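PDB 4XRI: importin-95 from Chaetomium thermophilum, which probably carries protein cargoes into the nucleus as a flexible HEAT-repeat receptor of the importin-beta family and is likely to bind a small GTPase. Local coordinates for residues E430-Q433 and V434-S437; C480-A483 and L484-I487; F506-S509 and V510-L513; T525-T528 and A529-V533; E580-Q583 and T584-T588. The protein carries 2 engineered substitutions. All blocks are in the same frame, centred on the assembly; numbering follows the deposited sequence.

Contact 1: residues E430-Q433 and V434-S437; sequences ESIQ and VRDS. With SO4 (sulfate ion), chain J.
The N-terminal end of helix 432-449, in a HEAT-like repeat, is capped by Ser-431, whose OG accepts from Val-434 N; at 3.4 Å this capping bond is weak, though fairly straight (162°). Next to it, Ser-431 CB rests on Val-434 CG2. Arg-435 makes the longer reach. Its chain bends at chi3 (-81°) and doubles back over the loop, where NH1 donates to Glu-430 O at 3.2 Å from well above the carbonyl plane (41° out of it). NE adds a weak bond to Ser-431 O, the same oxygen that accepts from Arg-435 N at 3.2 Å. Over one face of the guanidinium sits Ile-432 CD1, 3.4 Å above its centre. Gln-433, bent at chi2, donates a hydrogen bond from NE2 to O2 of a sulfate ion (3.0 Å), probably from the crystallisation liquor. Deeper along the helix, Asp-436 OD1 bonds to Ser-479 and Ser-437 OG to Asp-394, tying this turn to its neighbours. Positive charge is thus spent on main-chain carbonyls ahead of the helix rather than on a carboxylate within the two segments, and the helix N-terminus would probably help to attract the sulfate.

Contact 2: residues C480-A483 and L484-I487; sequences CCWA and LMNI
Residues 480-487 form one regular helical run, with i to i+4 bonds from Leu-484 N to Cys-480 O (2.9 Å) through Ile-487 N to Ala-483 O (3.1 Å). On this frame the main side-chain meeting is that of Trp-482 with Asn-486. Asn-486 brings its amide nitrogen over a face of the indole: ND2 stands 3.3 Å above the plane, over the centre, and its nearest ring atom is Trp-482 CE2 at 3.4 Å. The amide is turned steeply, its plane 74° from that of the ring, so the nitrogen rather than the flat of the amide comes down on the indole. Such a pose would probably bring amide hydrogens close to the pi cloud. With CG opposite the backbone N (chi1 -179°), the indole stands out from the helix, where Asn-486, one turn on, can lay ND2 over its face. Helix 477-490 is one element of the HEAT-repeat solenoid; Asn-486 also touches helix 432-449, and from that helix Tyr-440 stacks on Trp-482. Met-485 folds back at chi3 (-62°), its CE approaching the indole obliquely, 4.3 Å from Trp-482 CD1. The same methyl lies 3.9 Å from Trp-482 CA. Away from the aromatic group, Leu-484 CG crowds Cys-480 O at 3.2 Å, while the side chain itself packs on Leu-466 of helix 455-472. Ile-487 CG1 stands similarly over Ala-483 O, and its side chain reaches Ile-463 and Leu-466 as well.

Contact 3: residues F506-S509 and V510-L513; sequences FNQS and VTNL
One face of the Phe-506 ring carries the CG2 methyl of Val-510, 3.6 Å above the plane and displaced toward the rim on the CE1 side, while Asn-507 OD1 lies in plane at the ring edge. The methyl is 3.9 Å from the ring centroid and 22° off the normal, which meets the definition of a CH-pi contact. Phe-506 takes the position opposite its backbone N, which holds the ring out from helix 503-516, with one face presented to Val-510 on the next turn. Two further flat groups meet where the helix is more exposed: Gln-508, curled at chi2, points NE2 at Asn-512 OD1 across 2.9 Å. That bond is weak, its angle at the hydrogen only 128°, and the two amide planes are 31° apart. Thr-511 CG2 flanks the same NE2 at 3.8 Å. The Thr-511 hydroxyl turns back instead, OG1 donating to Asn-507 O at 3.2 Å; Thr-511 N reaches that oxygen from the other face of the carbonyl plane at 2.9 Å. In the solenoid, Phe-506 and Val-510 lean on helix 546-567, Ser-509 and Leu-513 on helix 524-539, and Asn-512 on Phe-467 and Met-471. The chemistry therefore divides round the helix: a dispersive ring-methyl contact joins the packing against helix 546-567, and a loosely aimed amide pair, probably adding little strength, bridges one turn elsewhere.

Contact 4: residues T525-T528 and A529-V533; sequences TVRT and AAYEV
Arg-527 leaves the helix with CG opposite its backbone N (chi1 179°) and stays extended through chi2, whereas Tyr-531 is turned to a chi1 of -91°, off the usual staggered positions; together these lay the aliphatic part of the arginine beside the phenol ring, both chains pointing the same way. The touch is made by Arg-527 CG, 3.5 Å from Tyr-531 CE2, with Arg-527 CD 3.9 Å from the same carbon. Tyr-531 CD2 also comes to 3.2 Å from Arg-527 O, the carbonyl that accepts from Tyr-531 N at 3.0 Å. Methylenes carry the contact; the guanidinium, its plane 42° from the ring, uses NH2 to bond Pro-519 O. The pair is one turn apart on helix 524-539, a solenoid element contacting helices 477-490, 503-516 and 573-597. Tyr-531 OH bonds to Arg-559 NH1. An alanine in place of Tyr-531 is likely to open a gap beside the Arg-527 methylenes and deprive Arg-559 of its hydroxyl partner. Toward helices 477-490 and 503-516 the alanines lie close to the main chain: Ala-529 CB sits 3.4 Å from Thr-525 O, and Ala-530 CB 3.3 Å from Val-526 O. Ala-529 touches Cys-481, and Ala-530 meets Leu-513 and Val-516.

Contact 5: residues E580-Q583 and T584-T588; sequences EDMQ and TSLCT
Hydroxyl-to-carbonyl bonds are the distinguishing interaction between Glu-580, Asp-581 and the residues one turn later, Thr-584 and Ser-585. Thr-584 OG1 donates to Glu-580 O at 2.8 Å, and Thr-584 N reaches the same oxygen at 2.9 Å from the opposite face of the carbonyl plane. Ser-585 repeats the pattern, OG and N gripping Asp-581 O from its two faces, with OG at 2.9 Å. In both residues the hydroxyl stands beside the backbone N (chi1 -62° in Thr-584), the rotation that folds it back onto the preceding turn. Thr-588 OG1 continues the series by donating to Thr-584 O at 3.0 Å. Thr-584 OG1 is further hydrogen-bonded to Ser-624 OG, so a valine in its place would probably cost Glu-580 O its hydroxyl donor and leave the Ser-624 hydroxyl without its mate.

Apolar contact is lighter. Met-582 and Leu-586 run side by side, CG of the methionine 4.0 Å from CD1 of the leucine, while Leu-586 CG presses closer on Met-582 O, at 3.3 Å. Both side chains pack on helix 546-567 of the solenoid.

Longer polar chains find partners elsewhere: Glu-580 OE2 forms a salt bridge with Lys-576, and Gln-583 NE2 bonds to Thr-563. Helix 573-597 thus lies among neighbours with its short hydroxyls turned onto its own carbonyls, which probably lowers the cost of burying Ser-585, whose OG is paired with Asp-581 O; Thr-584, only partly covered, has both Glu-580 O and Ser-624.

Contact 1 lies at the surface, at the start of helix 432-449, and is the one among the five to include a helix cap and a bound ion. Contacts 2 and 5 are buried, contacts 3 and 4 partly so, and all four fall within helices. Contact 4 is the hub: Cys-481 of contact 2 packs on Ala-529, Leu-513 of contact 3 on Val-533, and Ser-585 and Leu-586 of contact 5 on Tyr-531. Contact 1, its centre about 17 Å from that of contact 2, touches none of the others. Chemistry shifts accordingly, from a guanidinium on main-chain carbonyls in contact 1 to ring contacts in contacts 2 to 4, with amides taking part in contacts 2 and 3, and hydroxyls turned onto main-chain carbonyls in contact 5.

Contact 1: residues E430-Q433 and V434-S437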
loop_
_atom_site.group_PDB
_atom_site.type_symbol
_atom_site.label_atom_id
_atom_site.label_comp_id
_atom_site.label_asym_id
_atom_site.label_seq_id
_atom_site.Cartn_x
_atom_site.Cartn_y
_atom_site.Cartn_z
ATOM N N GLU A 430 -1.406 36.564 5.009
ATOM C CA GLU A 430 -1.336 36.624 6.467
ATOM C C GLU A 430 -1.521 35.238 7.065
ATOM O O GLU A 430 -0.751 34.806 7.921
ATOM C CB GLU A 430 -2.399 37.566 7.040
ATOM C CG GLU A 430 -2.220 39.032 6.715
ATOM C CD GLU A 430 -3.359 39.875 7.262
ATOM O OE1 GLU A 430 -4.366 39.292 7.721
ATOM O OE2 GLU A 430 -3.246 41.120 7.244
ATOM N N SER A 431 -2.561 34.553 6.603
ATOM C CA SER A 431 -2.926 33.245 7.127
ATOM C C SER A 431 -1.882 32.188 6.794
ATOM O O SER A 431 -1.467 32.047 5.645
ATOM C CB SER A 431 -4.290 32.820 6.583
ATOM O OG SER A 431 -4.627 31.511 7.012
ATOM N N ILE A 432 -1.458 31.452 7.815
ATOM C CA ILE A 432 -0.481 30.390 7.630
ATOM C C ILE A 432 -1.131 29.199 6.929
ATOM O O ILE A 432 -0.459 28.419 6.257
ATOM C CB ILE A 432 0.135 29.949 8.978
ATOM C CG1 ILE A 432 1.318 29.005 8.751
ATOM C CG2 ILE A 432 -0.918 29.318 9.882
ATOM C CD1 ILE A 432 2.434 29.603 7.933
ATOM N N GLN A 433 -2.447 29.073 7.079
ATOM C CA GLN A 433 -3.195 28.028 6.391
ATOM C C GLN A 433 -3.177 28.277 4.888
ATOM O O GLN A 433 -2.958 27.359 4.100
ATOM C CB GLN A 433 -4.641 27.956 6.890
ATOM C CG GLN A 433 -4.791 27.539 8.341
ATOM C CD GLN A 433 -4.733 28.715 9.298
ATOM O OE1 GLN A 433 -4.649 29.870 8.878
ATOM N NE2 GLN A 433 -4.781 28.426 10.593
ATOM N N VAL A 434 -3.409 29.528 4.504
ATOM C CA VAL A 434 -3.427 29.913 3.097
ATOM C C VAL A 434 -2.057 29.711 2.462
ATOM O O VAL A 434 -1.950 29.234 1.333
ATOM C CB VAL A 434 -3.862 31.384 2.920
ATOM C CG1 VAL A 434 -3.702 31.824 1.472
ATOM C CG2 VAL A 434 -5.299 31.568 3.376
ATOM N N ARG A 435 -1.013 30.072 3.203
ATOM C CA ARG A 435 0.359 29.918 2.728
ATOM C C ARG A 435 0.729 28.455 2.522
ATOM O O ARG A 435 1.397 28.107 1.549
ATOM C CB ARG A 435 1.338 30.567 3.706
ATOM C CG ARG A 435 1.500 32.066 3.512
ATOM C CD ARG A 435 2.512 32.630 4.489
ATOM N NE ARG A 435 1.931 32.852 5.810
ATOM C CZ ARG A 435 2.638 32.927 6.930
ATOM N NH1 ARG A 435 2.028 33.136 8.088
ATOM N NH2 ARG A 435 3.956 32.784 6.893
ATOM N N ASP A 436 0.291 27.605 3.445
ATOM C CA ASP A 436 0.552 26.173 3.353
ATOM C C ASP A 436 -0.168 25.567 2.155
ATOM O O ASP A 436 0.414 24.794 1.392
ATOM C CB ASP A 436 0.118 25.460 4.635
ATOM C CG ASP A 436 0.496 23.991 4.637
ATOM O OD1 ASP A 436 1.602 23.663 4.161
ATOM O OD2 ASP A 436 -0.312 23.165 5.114
ATOM N N SER A 437 -1.440 25.925 1.998
ATOM C CA SER A 437 -2.248 25.441 0.885
ATOM C C SER A 437 -1.721 25.972 -0.441
ATOM O O SER A 437 -1.856 25.325 -1.478
ATOM C CB SER A 437 -3.714 25.844 1.065
ATOM O OG SER A 437 -4.255 25.278 2.246
HETATM S S SO4 J . -5.894 32.289 11.115
HETATM O O1 SO4 J . -6.325 32.018 9.748
HETATM O O2 SO4 J . -4.859 31.334 11.501
HETATM O O3 SO4 J . -5.359 33.646 11.194
HETATM O O4 SO4 J . -7.033 32.162 12.020
#

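Contact 2: residues C480-A483 and L484-I487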
loop_
_atom_site.group_PDB
_atom_site.type_symbol
_atom_site.label_atom_id
_atom_site.label_comp_id
_atom_site.label_asym_id
_atom_site.label_seq_id
_atom_site.Cartn_x
_atom_site.Cartn_y
_atom_site.Cartn_z
ATOM N N CYS A 480 6.424 23.164 1.217
ATOM C CA CYS A 480 7.500 23.836 0.490
ATOM C C CYS A 480 8.525 22.833 -0.029
ATOM O O CYS A 480 8.920 22.876 -1.195
ATOM C CB CYS A 480 8.189 24.873 1.384
ATOM S SG CYS A 480 7.240 26.395 1.672
ATOM N N CYS A 481 8.939 21.929 0.855
ATOM C CA CYS A 481 9.868 20.855 0.511
ATOM C C CYS A 481 9.345 19.987 -0.637
ATOM O O CYS A 481 10.082 19.687 -1.581
ATOM C CB CYS A 481 10.151 19.983 1.741
ATOM S SG CYS A 481 11.282 20.724 2.948
ATOM N N TRP A 482 8.075 19.594 -0.551
ATOM C CA TRP A 482 7.447 18.765 -1.580
ATOM C C TRP A 482 7.439 19.458 -2.940
ATOM O O TRP A 482 7.787 18.859 -3.963
ATOM C CB TRP A 482 6.012 18.402 -1.187
ATOM C CG TRP A 482 5.347 17.541 -2.215
ATOM C CD1 TRP A 482 5.719 16.283 -2.579
ATOM C CD2 TRP A 482 4.202 17.868 -3.017
ATOM N NE1 TRP A 482 4.882 15.803 -3.555
ATOM C CE2 TRP A 482 3.941 16.756 -3.842
ATOM C CE3 TRP A 482 3.374 18.992 -3.118
ATOM C CZ2 TRP A 482 2.886 16.730 -4.754
ATOM C CZ3 TRP A 482 2.324 18.964 -4.026
ATOM C CH2 TRP A 482 2.093 17.840 -4.832
ATOM N N ALA A 483 7.041 20.727 -2.934
ATOM C CA ALA A 483 7.018 21.548 -4.139
ATOM C C ALA A 483 8.417 21.679 -4.736
ATOM O O ALA A 483 8.605 21.520 -5.942
ATOM C CB ALA A 483 6.436 22.926 -3.827
ATOM N N LEU A 484 9.393 21.961 -3.877
ATOM C CA LEU A 484 10.787 22.106 -4.294
ATOM C C LEU A 484 11.351 20.840 -4.941
ATOM O O LEU A 484 12.097 20.910 -5.921
ATOM C CB LEU A 484 11.653 22.502 -3.097
ATOM C CG LEU A 484 11.545 23.961 -2.653
ATOM C CD1 LEU A 484 12.392 24.209 -1.419
ATOM C CD2 LEU A 484 11.972 24.872 -3.785
ATOM N N MET A 485 10.991 19.688 -4.380
ATOM C CA MET A 485 11.400 18.398 -4.931
ATOM C C MET A 485 10.837 18.184 -6.332
ATOM O O MET A 485 11.555 17.762 -7.242
ATOM C CB MET A 485 10.957 17.256 -4.013
ATOM C CG MET A 485 11.840 17.048 -2.795
ATOM S SD MET A 485 11.528 15.457 -2.012
ATOM C CE MET A 485 9.812 15.644 -1.534
ATOM N N ASN A 486 9.547 18.475 -6.491
ATOM C CA ASN A 486 8.886 18.423 -7.793
ATOM C C ASN A 486 9.624 19.242 -8.845
ATOM O O ASN A 486 9.870 18.771 -9.952
ATOM C CB ASN A 486 7.440 18.918 -7.681
ATOM C CG ASN A 486 6.511 17.878 -7.085
ATOM O OD1 ASN A 486 6.734 16.676 -7.225
ATOM N ND2 ASN A 486 5.458 18.338 -6.421
ATOM N N ILE A 487 9.972 20.471 -8.480
ATOM C CA ILE A 487 10.689 21.385 -9.361
ATOM C C ILE A 487 12.049 20.834 -9.780
ATOM O O ILE A 487 12.414 20.879 -10.958
ATOM C CB ILE A 487 10.885 22.748 -8.683
ATOM C CG1 ILE A 487 9.536 23.441 -8.500
ATOM C CG2 ILE A 487 11.833 23.621 -9.488
ATOM C CD1 ILE A 487 9.583 24.582 -7.525
#

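Contact 3: residues F506-S509 and V510-L513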
loop_
_atom_site.group_PDB
_atom_site.type_symbol
_atom_site.label_atom_id
_atom_site.label_comp_id
_atom_site.label_asym_id
_atom_site.label_seq_id
_atom_site.Cartn_x
_atom_site.Cartn_y
_atom_site.Cartn_z
ATOM N N PHE A 506 21.512 26.576 -8.166
ATOM C CA PHE A 506 21.918 25.375 -7.439
ATOM C C PHE A 506 22.672 25.666 -6.143
ATOM O O PHE A 506 22.271 25.206 -5.071
ATOM C CB PHE A 506 22.780 24.481 -8.332
ATOM C CG PHE A 506 23.091 23.144 -7.721
ATOM C CD1 PHE A 506 24.315 22.908 -7.116
ATOM C CD2 PHE A 506 22.152 22.127 -7.741
ATOM C CE1 PHE A 506 24.597 21.680 -6.548
ATOM C CE2 PHE A 506 22.430 20.896 -7.179
ATOM C CZ PHE A 506 23.653 20.673 -6.581
ATOM N N ASN A 507 23.760 26.423 -6.246
ATOM C CA ASN A 507 24.604 26.716 -5.089
ATOM C C ASN A 507 23.846 27.409 -3.964
ATOM O O ASN A 507 24.028 27.080 -2.792
ATOM C CB ASN A 507 25.802 27.569 -5.509
ATOM C CG ASN A 507 26.801 26.792 -6.342
ATOM O OD1 ASN A 507 26.527 25.672 -6.776
ATOM N ND2 ASN A 507 27.966 27.383 -6.572
ATOM N N GLN A 508 22.995 28.363 -4.328
ATOM C CA GLN A 508 22.180 29.072 -3.349
ATOM C C GLN A 508 21.194 28.121 -2.676
ATOM O O GLN A 508 20.992 28.177 -1.461
ATOM C CB GLN A 508 21.433 30.231 -4.011
ATOM C CG GLN A 508 20.565 31.033 -3.055
ATOM C CD GLN A 508 21.371 31.699 -1.956
ATOM O OE1 GLN A 508 22.083 32.672 -2.197
ATOM N NE2 GLN A 508 21.264 31.174 -0.742
ATOM N N SER A 509 20.582 27.253 -3.477
ATOM C CA SER A 509 19.633 26.267 -2.973
ATOM C C SER A 509 20.296 25.318 -1.980
ATOM O O SER A 509 19.751 25.050 -0.910
ATOM C CB SER A 509 19.021 25.474 -4.129
ATOM O OG SER A 509 18.221 26.307 -4.953
ATOM N N VAL A 510 21.471 24.816 -2.346
ATOM C CA VAL A 510 22.256 23.946 -1.475
ATOM C C VAL A 510 22.604 24.664 -0.177
ATOM O O VAL A 510 22.521 24.089 0.910
ATOM C CB VAL A 510 23.551 23.469 -2.174
ATOM C CG1 VAL A 510 24.497 22.820 -1.173
ATOM C CG2 VAL A 510 23.216 22.514 -3.309
ATOM N N THR A 511 22.981 25.931 -0.303
ATOM C CA THR A 511 23.282 26.773 0.847
ATOM C C THR A 511 22.076 26.910 1.775
ATOM O O THR A 511 22.201 26.786 2.995
ATOM C CB THR A 511 23.743 28.173 0.399
ATOM O OG1 THR A 511 25.116 28.118 -0.006
ATOM C CG2 THR A 511 23.597 29.171 1.527
ATOM N N ASN A 512 20.906 27.152 1.190
ATOM C CA ASN A 512 19.677 27.292 1.968
ATOM C C ASN A 512 19.301 26.009 2.703
ATOM O O ASN A 512 18.920 26.039 3.875
ATOM C CB ASN A 512 18.518 27.723 1.067
ATOM C CG ASN A 512 18.655 29.156 0.587
ATOM O OD1 ASN A 512 19.425 29.940 1.147
ATOM N ND2 ASN A 512 17.904 29.507 -0.453
ATOM N N LEU A 513 19.414 24.884 2.007
ATOM C CA LEU A 513 19.058 23.592 2.577
ATOM C C LEU A 513 20.045 23.172 3.661
ATOM O O LEU A 513 19.662 22.558 4.653
ATOM C CB LEU A 513 18.984 22.534 1.476
ATOM C CG LEU A 513 17.828 22.749 0.501
ATOM C CD1 LEU A 513 18.001 21.899 -0.742
ATOM C CD2 LEU A 513 16.504 22.439 1.187
#

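Contact 4: residues T525-T528 and A529-V533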
loop_
_atom_site.group_PDB
_atom_site.type_symbol
_atom_site.label_atom_id
_atom_site.label_comp_id
_atom_site.label_asym_id
_atom_site.label_seq_id
_atom_site.Cartn_x
_atom_site.Cartn_y
_atom_site.Cartn_z
ATOM N N THR A 525 11.459 16.890 11.831
ATOM C CA THR A 525 10.689 16.599 10.628
ATOM C C THR A 525 11.060 17.552 9.493
ATOM O O THR A 525 11.089 17.161 8.327
ATOM C CB THR A 525 9.174 16.684 10.902
ATOM O OG1 THR A 525 8.831 15.797 11.973
ATOM C CG2 THR A 525 8.377 16.302 9.663
ATOM N N VAL A 526 11.343 18.804 9.839
ATOM C CA VAL A 526 11.766 19.788 8.848
ATOM C C VAL A 526 13.165 19.454 8.344
ATOM O O VAL A 526 13.445 19.539 7.148
ATOM C CB VAL A 526 11.759 21.219 9.421
ATOM C CG1 VAL A 526 12.300 22.207 8.397
ATOM C CG2 VAL A 526 10.355 21.607 9.847
ATOM N N ARG A 527 14.036 19.079 9.274
ATOM C CA ARG A 527 15.388 18.648 8.941
ATOM C C ARG A 527 15.363 17.504 7.933
ATOM O O ARG A 527 16.064 17.535 6.922
ATOM C CB ARG A 527 16.136 18.216 10.203
ATOM C CG ARG A 527 17.546 17.716 9.938
ATOM C CD ARG A 527 18.210 17.174 11.194
ATOM N NE ARG A 527 18.265 18.170 12.260
ATOM C CZ ARG A 527 17.599 18.075 13.407
ATOM N NH1 ARG A 527 16.828 17.022 13.642
ATOM N NH2 ARG A 527 17.709 19.030 14.320
ATOM N N THR A 528 14.540 16.500 8.221
ATOM C CA THR A 528 14.404 15.326 7.367
ATOM C C THR A 528 13.875 15.687 5.984
ATOM O O THR A 528 14.417 15.255 4.964
ATOM C CB THR A 528 13.465 14.284 8.002
ATOM O OG1 THR A 528 14.042 13.802 9.220
ATOM C CG2 THR A 528 13.245 13.114 7.056
ATOM N N ALA A 529 12.811 16.486 5.962
ATOM C CA ALA A 529 12.183 16.895 4.711
ATOM C C ALA A 529 13.143 17.699 3.840
ATOM O O ALA A 529 13.175 17.529 2.621
ATOM C CB ALA A 529 10.930 17.698 4.989
ATOM N N ALA A 530 13.933 18.560 4.477
ATOM C CA ALA A 530 14.871 19.420 3.762
ATOM C C ALA A 530 16.051 18.622 3.217
ATOM O O ALA A 530 16.564 18.915 2.137
ATOM C CB ALA A 530 15.362 20.538 4.668
ATOM N N TYR A 531 16.480 17.617 3.974
ATOM C CA TYR A 531 17.541 16.723 3.522
ATOM C C TYR A 531 17.096 15.962 2.280
ATOM O O TYR A 531 17.882 15.753 1.357
ATOM C CB TYR A 531 17.942 15.744 4.630
ATOM C CG TYR A 531 19.066 16.232 5.523
ATOM C CD1 TYR A 531 20.225 16.781 4.985
ATOM C CD2 TYR A 531 18.964 16.148 6.905
ATOM C CE1 TYR A 531 21.251 17.228 5.801
ATOM C CE2 TYR A 531 19.983 16.585 7.725
ATOM C CZ TYR A 531 21.124 17.126 7.170
ATOM O OH TYR A 531 22.139 17.568 7.987
ATOM N N GLU A 532 15.829 15.556 2.262
ATOM C CA GLU A 532 15.267 14.869 1.103
ATOM C C GLU A 532 15.311 15.769 -0.126
ATOM O O GLU A 532 15.634 15.318 -1.223
ATOM C CB GLU A 532 13.831 14.420 1.373
ATOM C CG GLU A 532 13.305 13.434 0.345
ATOM C CD GLU A 532 11.822 13.144 0.503
ATOM O OE1 GLU A 532 11.144 13.847 1.286
ATOM O OE2 GLU A 532 11.333 12.207 -0.163
ATOM N N VAL A 533 14.991 17.044 0.074
ATOM C CA VAL A 533 15.061 18.042 -0.987
ATOM C C VAL A 533 16.473 18.132 -1.544
ATOM O O VAL A 533 16.683 18.092 -2.758
ATOM C CB VAL A 533 14.629 19.436 -0.487
ATOM C CG1 VAL A 533 14.749 20.455 -1.611
ATOM C CG2 VAL A 533 13.213 19.390 0.044
#

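Contact 5: residues E580-Q583 and T584-T588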
loop_
_atom_site.group_PDB
_atom_site.type_symbol
_atom_site.label_atom_id
_atom_site.label_comp_id
_atom_site.label_asym_id
_atom_site.label_seq_id
_atom_site.Cartn_x
_atom_site.Cartn_y
_atom_site.Cartn_z
ATOM N N GLU A 580 18.972 8.778 14.756
ATOM C CA GLU A 580 18.839 7.819 13.666
ATOM C C GLU A 580 18.271 8.468 12.405
ATOM O O GLU A 580 18.700 8.152 11.293
ATOM C CB GLU A 580 17.969 6.639 14.103
ATOM C CG GLU A 580 18.688 5.686 15.049
ATOM C CD GLU A 580 17.794 4.584 15.583
ATOM O OE1 GLU A 580 16.607 4.535 15.201
ATOM O OE2 GLU A 580 18.286 3.764 16.389
ATOM N N ASP A 581 17.328 9.390 12.579
ATOM C CA ASP A 581 16.790 10.149 11.454
ATOM C C ASP A 581 17.871 11.029 10.825
ATOM O O ASP A 581 17.918 11.193 9.608
ATOM C CB ASP A 581 15.603 11.015 11.893
ATOM C CG ASP A 581 14.341 10.209 12.122
ATOM O OD1 ASP A 581 13.378 10.770 12.686
ATOM O OD2 ASP A 581 14.308 9.020 11.742
ATOM N N MET A 582 18.733 11.596 11.666
ATOM C CA MET A 582 19.836 12.440 11.206
ATOM C C MET A 582 20.810 11.654 10.331
ATOM O O MET A 582 21.159 12.080 9.225
ATOM C CB MET A 582 20.577 13.042 12.403
ATOM C CG MET A 582 21.652 14.047 12.039
ATOM S SD MET A 582 22.473 14.695 13.511
ATOM C CE MET A 582 21.065 14.936 14.592
ATOM N N GLN A 583 21.237 10.503 10.835
ATOM C CA GLN A 583 22.186 9.659 10.123
ATOM C C GLN A 583 21.587 9.094 8.840
ATOM O O GLN A 583 22.263 9.008 7.817
ATOM C CB GLN A 583 22.662 8.526 11.029
ATOM C CG GLN A 583 23.565 8.977 12.169
ATOM C CD GLN A 583 23.958 7.840 13.084
ATOM O OE1 GLN A 583 23.172 6.925 13.324
ATOM N NE2 GLN A 583 25.182 7.887 13.597
ATOM N N THR A 584 20.310 8.727 8.896
ATOM C CA THR A 584 19.622 8.173 7.733
ATOM C C THR A 584 19.480 9.220 6.632
ATOM O O THR A 584 19.674 8.930 5.449
ATOM C CB THR A 584 18.226 7.632 8.102
ATOM O OG1 THR A 584 18.363 6.571 9.054
ATOM C CG2 THR A 584 17.519 7.098 6.869
ATOM N N SER A 585 19.139 10.441 7.033
ATOM C CA SER A 585 19.004 11.545 6.091
ATOM C C SER A 585 20.352 11.895 5.465
ATOM O O SER A 585 20.448 12.132 4.260
ATOM C CB SER A 585 18.411 12.776 6.781
ATOM O OG SER A 585 17.073 12.544 7.184
ATOM N N LEU A 586 21.389 11.931 6.295
ATOM C CA LEU A 586 22.731 12.265 5.835
ATOM C C LEU A 586 23.282 11.201 4.890
ATOM O O LEU A 586 23.996 11.516 3.939
ATOM C CB LEU A 586 23.672 12.450 7.027
ATOM C CG LEU A 586 23.529 13.776 7.778
ATOM C CD1 LEU A 586 24.321 13.749 9.075
ATOM C CD2 LEU A 586 23.983 14.929 6.898
ATOM N N CYS A 587 22.948 9.942 5.160
ATOM C CA CYS A 587 23.348 8.849 4.281
ATOM C C CYS A 587 22.643 8.963 2.937
ATOM O O CYS A 587 23.225 8.658 1.896
ATOM C CB CYS A 587 23.048 7.491 4.924
ATOM S SG CYS A 587 24.223 6.980 6.204
ATOM N N THR A 588 21.386 9.400 2.967
ATOM C CA THR A 588 20.602 9.582 1.751
ATOM C C THR A 588 21.235 10.625 0.836
ATOM O O THR A 588 21.361 10.415 -0.368
ATOM C CB THR A 588 19.154 10.001 2.074
ATOM O OG1 THR A 588 18.477 8.917 2.723
ATOM C CG2 THR A 588 18.401 10.371 0.799
#